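Local atomic coordinates of Xaa-Pro Dipeptidase (Alteromonas macleodii, PDB entry 2QS8), a protein that probably hydrolyses dipeptides or short peptides from their carboxyl end as a metal-dependent amidohydrolase, and here holds a free methionine in its active site. Residues 275-278 with 279-282; 338-341 with 342-346; 348-351 with 352-355. All coordinates share one frame; numbering follows the deposited sequence.

Contact 1 (275-278 with 279-282); sequences VPTI and SAGE. With MET (methionine), chain D.
Thr-277 gives both its backbone and its side chain to this turn, where the chain leaves a strand and winds into a helix at the methionine pocket. It holds the N-cap position with both backbone angles positive, yet its hydroxyl makes no capping bond. OG1 sits between the backbone N and the carbonyl carbon (chi1 71°), where it faces both the ligand methyl and His-255: it touches CE of the bound methionine at 3.4 Å by packing alone, while His-255 ND1 is its hydrogen-bonding partner. The carbonyl O of Thr-277 takes the first helical bond, 3.2 Å from Gly-281 N. Ala-280, in the turn that follows, brings its CB to 3.4 Å from the same methyl CE, and Gly-281 N approaches that carbon at 3.3 Å, so the start of the helix bounds the methyl end of the ligand with a hydroxyl, a backbone N and one methyl, all by van der Waals contact. Ile-278 follows, its O receiving the N-H of Glu-282 at 2.9 Å, almost straight (166°). CG2 of Ile-278 lies alongside the bent Glu-282 chain, 4.1 Å from Glu-282 CG, both side chains pointing the same way. The segment thus joins strand 273-275, paired with 252-253 in the parallel sheet of the TIM barrel, to helix 278-287, which packs against helices 299-319 and 339-346.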
# COMPACT_ATOMS: atom_id res chain seq x y z
N VAL A 275 -26.37 -8.34 -19.87
CA VAL A 275 -26.54 -9.79 -19.77
C VAL A 275 -27.50 -9.98 -18.59
O VAL A 275 -27.09 -10.03 -17.44
CB VAL A 275 -25.21 -10.48 -19.47
CG1 VAL A 275 -25.37 -11.98 -19.54
CG2 VAL A 275 -24.16 -10.01 -20.43
N PRO A 276 -28.80 -10.12 -18.89
CA PRO A 276 -29.85 -10.28 -17.88
C PRO A 276 -29.86 -11.45 -16.90
O PRO A 276 -30.10 -11.23 -15.72
CB PRO A 276 -31.13 -10.24 -18.72
CG PRO A 276 -30.70 -10.87 -19.99
CD PRO A 276 -29.35 -10.25 -20.25
N THR A 277 -29.59 -12.66 -17.36
CA THR A 277 -29.65 -13.84 -16.48
C THR A 277 -31.01 -13.88 -15.80
O THR A 277 -31.11 -13.99 -14.57
CB THR A 277 -28.54 -13.85 -15.39
OG1 THR A 277 -28.80 -12.84 -14.39
CG2 THR A 277 -27.17 -13.64 -16.02
N ILE A 278 -32.06 -13.78 -16.60
CA ILE A 278 -33.42 -13.82 -16.07
C ILE A 278 -33.66 -15.14 -15.34
O ILE A 278 -34.25 -15.16 -14.26
CB ILE A 278 -34.48 -13.68 -17.19
CG1 ILE A 278 -34.26 -12.38 -17.96
CG2 ILE A 278 -35.88 -13.68 -16.57
CD1 ILE A 278 -35.12 -12.25 -19.19
N SER A 279 -33.18 -16.24 -15.92
CA SER A 279 -33.34 -17.57 -15.33
C SER A 279 -32.92 -17.60 -13.87
O SER A 279 -33.69 -18.01 -13.00
CB SER A 279 -32.50 -18.60 -16.10
OG SER A 279 -32.99 -18.78 -17.42
N ALA A 280 -31.68 -17.19 -13.61
CA ALA A 280 -31.15 -17.18 -12.25
C ALA A 280 -32.03 -16.31 -11.36
O ALA A 280 -32.22 -16.62 -10.19
CB ALA A 280 -29.71 -16.66 -12.24
N GLY A 281 -32.54 -15.23 -11.93
CA GLY A 281 -33.41 -14.34 -11.18
C GLY A 281 -34.65 -15.08 -10.72
O GLY A 281 -34.98 -15.08 -9.53
N GLU A 282 -35.33 -15.72 -11.67
CA GLU A 282 -36.54 -16.48 -11.38
C GLU A 282 -36.22 -17.63 -10.42
O GLU A 282 -37.07 -18.03 -9.62
CB GLU A 282 -37.14 -17.04 -12.68
CG GLU A 282 -37.60 -15.98 -13.67
CD GLU A 282 -38.77 -15.17 -13.15
OE1 GLU A 282 -39.78 -15.78 -12.75
OE2 GLU A 282 -38.70 -13.92 -13.16
N MET D . -25.41 -14.90 -8.76
CA MET D . -26.26 -13.68 -8.58
C MET D . -26.19 -13.14 -7.16
O MET D . -26.46 -11.93 -6.98
CB MET D . -27.71 -14.01 -8.93
CG MET D . -28.62 -12.81 -8.84
SD MET D . -30.22 -13.20 -9.45
CE MET D . -29.85 -13.38 -11.18
OXT MET D . -25.87 -13.93 -6.24

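Contact 2 (338-341 with 342-346); sequences WKEF and VYMVE
Tyr-343, Met-344 and Val-345 send their backbone N-H groups one turn back to the carbonyls of Lys-339, Glu-340 and Phe-341, the i to i+4 bonding of an alpha helix. Tyr-343 N lies 3.1 Å from Lys-339 O. Met-344 N is closer to Glu-340 O, at 2.9 Å, and Val-345 N meets Phe-341 O at 3.0 Å. Ahead of them, Phe-341 N bonds back to Trp-338 O in a tighter turn.

The side chains fan out round this axis. The Trp-338 indole, with CG between its backbone N and carbonyl carbon (chi1 63°), lies beside Val-342 and meets it at the ring edge: CZ3 of Trp-338 is 3.9 Å from CG2 of Val-342, close to the plane of the indole. Lys-339 takes one face of the same ring, its CG 3.5 Å above the centre, so the aliphatic part of the lysine lies over a face and the valine at an edge. Tyr-343 leans back over the previous turn, and its CD2 comes to 3.2 Å from Lys-339 O. Met-344, a selenomethionine, touches the same turn through its CG, which lies 3.0 Å from Glu-340 O; its selenium comes only loosely near the Glu-340 side chain. That glutamate is buried, and its carboxylate is satisfied by helix 278-287: OE1 takes Ser-279 OG and OE2 takes Ile-278 N.

Helix 339-346 therefore lies between two kinds of neighbour. Tyr-343 and Met-344 pack on helix 278-287, whereas the ring of Phe-341 meets that of Phe-325, their planes about 30° apart, and touches the loop at Ile-394.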
# COMPACT_ATOMS: atom_id res chain seq x y z
N TRP A 338 -31.37 -23.16 -22.21
CA TRP A 338 -32.42 -22.82 -23.16
C TRP A 338 -33.61 -22.04 -22.58
O TRP A 338 -34.21 -21.21 -23.28
CB TRP A 338 -32.94 -24.07 -23.86
CG TRP A 338 -33.59 -25.05 -22.93
CD1 TRP A 338 -32.98 -26.05 -22.23
CD2 TRP A 338 -34.98 -25.10 -22.58
NE1 TRP A 338 -33.90 -26.72 -21.46
CE2 TRP A 338 -35.14 -26.16 -21.66
CE3 TRP A 338 -36.10 -24.36 -22.96
CZ2 TRP A 338 -36.37 -26.49 -21.10
CZ3 TRP A 338 -37.34 -24.69 -22.41
CH2 TRP A 338 -37.46 -25.75 -21.49
N LYS A 339 -33.95 -22.31 -21.32
CA LYS A 339 -35.07 -21.64 -20.67
C LYS A 339 -34.95 -20.12 -20.72
O LYS A 339 -35.96 -19.41 -20.70
CB LYS A 339 -35.20 -22.10 -19.22
CG LYS A 339 -35.45 -23.58 -19.07
CD LYS A 339 -35.60 -23.97 -17.61
CE LYS A 339 -35.78 -25.46 -17.44
NZ LYS A 339 -36.01 -25.81 -16.01
N GLU A 340 -33.71 -19.63 -20.77
CA GLU A 340 -33.46 -18.20 -20.83
C GLU A 340 -34.15 -17.57 -22.06
O GLU A 340 -34.63 -16.44 -22.00
CB GLU A 340 -31.95 -17.94 -20.88
CG GLU A 340 -31.50 -16.48 -20.85
CD GLU A 340 -31.78 -15.78 -19.52
OE1 GLU A 340 -32.13 -16.46 -18.53
OE2 GLU A 340 -31.64 -14.53 -19.47
N PHE A 341 -34.18 -18.31 -23.17
CA PHE A 341 -34.82 -17.85 -24.40
C PHE A 341 -36.30 -17.63 -24.15
O PHE A 341 -36.86 -16.58 -24.49
CB PHE A 341 -34.66 -18.87 -25.53
CG PHE A 341 -33.28 -18.95 -26.11
CD1 PHE A 341 -32.69 -17.82 -26.67
CD2 PHE A 341 -32.58 -20.14 -26.10
CE1 PHE A 341 -31.41 -17.90 -27.19
CE2 PHE A 341 -31.30 -20.23 -26.62
CZ PHE A 341 -30.71 -19.10 -27.17
N VAL A 342 -36.95 -18.62 -23.55
CA VAL A 342 -38.37 -18.53 -23.27
C VAL A 342 -38.68 -17.34 -22.36
O VAL A 342 -39.72 -16.68 -22.52
CB VAL A 342 -38.88 -19.82 -22.60
CG1 VAL A 342 -40.40 -19.76 -22.46
CG2 VAL A 342 -38.43 -21.03 -23.41
N TYR A 343 -37.78 -17.05 -21.43
CA TYR A 343 -37.96 -15.93 -20.52
C TYR A 343 -37.81 -14.60 -21.25
O TYR A 343 -38.55 -13.66 -20.98
CB TYR A 343 -36.96 -16.00 -19.35
CG TYR A 343 -37.34 -16.98 -18.26
CD1 TYR A 343 -38.52 -16.82 -17.54
CD2 TYR A 343 -36.49 -18.03 -17.91
CE1 TYR A 343 -38.85 -17.68 -16.50
CE2 TYR A 343 -36.80 -18.90 -16.86
CZ TYR A 343 -37.99 -18.71 -16.16
OH TYR A 343 -38.31 -19.54 -15.12
N MSE A 344 -36.86 -14.53 -22.16
CA MSE A 344 -36.62 -13.32 -22.92
C MSE A 344 -37.81 -12.97 -23.80
O MSE A 344 -38.17 -11.81 -23.94
CB MSE A 344 -35.37 -13.48 -23.77
CG MSE A 344 -34.14 -13.64 -22.92
SE MSE A 344 -32.59 -13.87 -24.04
CE MSE A 344 -31.97 -12.03 -24.21
N VAL A 345 -38.42 -14.01 -24.36
CA VAL A 345 -39.58 -13.82 -25.21
C VAL A 345 -40.79 -13.36 -24.41
O VAL A 345 -41.41 -12.36 -24.75
CB VAL A 345 -39.94 -15.13 -25.97
CG1 VAL A 345 -41.20 -14.92 -26.79
CG2 VAL A 345 -38.78 -15.56 -26.87
N GLU A 346 -41.11 -14.07 -23.33
CA GLU A 346 -42.26 -13.72 -22.51
C GLU A 346 -42.17 -12.30 -21.96
O GLU A 346 -43.18 -11.72 -21.56
CB GLU A 346 -42.42 -14.70 -21.35
CG GLU A 346 -42.46 -16.15 -21.80
CD GLU A 346 -43.10 -17.06 -20.77
OE1 GLU A 346 -42.82 -16.89 -19.55
OE2 GLU A 346 -43.87 -17.96 -21.18

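Contact 3 (348-351 with 352-355); sequences GMPA and MKAI
Met-349 shares in the Schellman motif that closes helix 339-346, its N bonded to Met-344 O, and then leads with Pro-350 into helix 351-357. Gly-348, at positive phi, is the C-prime residue of that motif, so the chain ends one helix and begins another within a few residues, with Pro-350 at the N-cap position. Two backbone hydrogen bonds open the new helix. Ala-354 N lies 3.1 Å from Pro-350 O, and Ile-355 N is 3.0 Å from Ala-351 O.

The apolar contacts gather round Lys-353 and Ala-354. The Pro-350 ring runs alongside the base of the lysine, Pro-350 CG to Lys-353 CB 3.6 Å, whereas Met-349 crosses that side chain at about a right angle with its CG 3.8 Å from the same CB. The charged end of Lys-353 leads away to a long, weak ion pair with Asp-22. Both Met-349 and Pro-350 pack on Tyr-317 of helix 299-319. Extended through chi2 (-175°) and bent only at chi3, the selenomethionine chain of Met-349 reaches alongside the first turn of the helix, where its SE rests 3.5 Å from Ala-354 CA and 4.0 Å from Ala-354 CB.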
# COMPACT_ATOMS: atom_id res chain seq x y z
N GLY A 348 -41.10 -9.57 -23.70
CA GLY A 348 -41.02 -8.57 -24.75
C GLY A 348 -40.06 -8.69 -25.92
O GLY A 348 -40.19 -7.94 -26.88
N MSE A 349 -39.11 -9.61 -25.86
CA MSE A 349 -38.17 -9.73 -26.97
C MSE A 349 -38.63 -10.78 -27.97
O MSE A 349 -38.87 -11.93 -27.60
CB MSE A 349 -36.78 -10.09 -26.46
CG MSE A 349 -35.73 -10.00 -27.56
SE MSE A 349 -33.91 -10.59 -27.05
CE MSE A 349 -32.98 -8.87 -26.78
N PRO A 350 -38.76 -10.39 -29.24
CA PRO A 350 -39.19 -11.35 -30.27
C PRO A 350 -38.19 -12.49 -30.40
O PRO A 350 -36.99 -12.30 -30.24
CB PRO A 350 -39.27 -10.48 -31.54
CG PRO A 350 -38.30 -9.38 -31.27
CD PRO A 350 -38.55 -9.05 -29.83
N ALA A 351 -38.69 -13.68 -30.69
CA ALA A 351 -37.85 -14.87 -30.81
C ALA A 351 -36.56 -14.73 -31.63
O ALA A 351 -35.50 -15.16 -31.19
CB ALA A 351 -38.68 -16.02 -31.36
N MSE A 352 -36.65 -14.15 -32.82
CA MSE A 352 -35.47 -14.01 -33.66
C MSE A 352 -34.42 -13.12 -33.02
O MSE A 352 -33.22 -13.39 -33.11
CB MSE A 352 -35.86 -13.47 -35.04
CG MSE A 352 -34.68 -13.19 -35.96
SE MSE A 352 -33.67 -14.84 -36.29
CE MSE A 352 -34.28 -15.37 -38.10
N LYS A 353 -34.87 -12.05 -32.37
CA LYS A 353 -33.95 -11.13 -31.72
C LYS A 353 -33.25 -11.85 -30.57
O LYS A 353 -32.09 -11.59 -30.28
CB LYS A 353 -34.69 -9.91 -31.20
CG LYS A 353 -34.18 -8.59 -31.78
CD LYS A 353 -34.24 -8.57 -33.31
CE LYS A 353 -33.78 -7.21 -33.86
NZ LYS A 353 -33.72 -7.20 -35.35
N ALA A 354 -33.98 -12.76 -29.93
CA ALA A 354 -33.43 -13.53 -28.83
C ALA A 354 -32.33 -14.45 -29.34
O ALA A 354 -31.26 -14.53 -28.73
CB ALA A 354 -34.53 -14.35 -28.16
N ILE A 355 -32.57 -15.13 -30.46
CA ILE A 355 -31.56 -16.02 -31.01
C ILE A 355 -30.33 -15.24 -31.47
O ILE A 355 -29.20 -15.72 -31.36
CB ILE A 355 -32.11 -16.83 -32.19
CG1 ILE A 355 -33.27 -17.70 -31.72
CG2 ILE A 355 -31.02 -17.70 -32.78
CD1 ILE A 355 -33.99 -18.43 -32.82

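In the fold
Along the chain the three contacts come in series, 1 then 2 then 3, all within the amidohydrolase fold, a TIM barrel. The centres of contacts 1 and 2 are about 10 Å apart, and those of contacts 2 and 3 about 9 Å apart, while contacts 1 and 3 do not touch, their nearest atoms being about 7 Å apart. Contact 2 is the middle piece: helix 339-346 packs against helix 278-287 and leads on to helix 351-357, against which it also packs, Phe-341 CE1 lying 3.7 Å from Ala-354 O. The row thus runs from the methionine pocket at contact 1 outward to contact 3, whose centre lies about 17 Å from the centre of the chain.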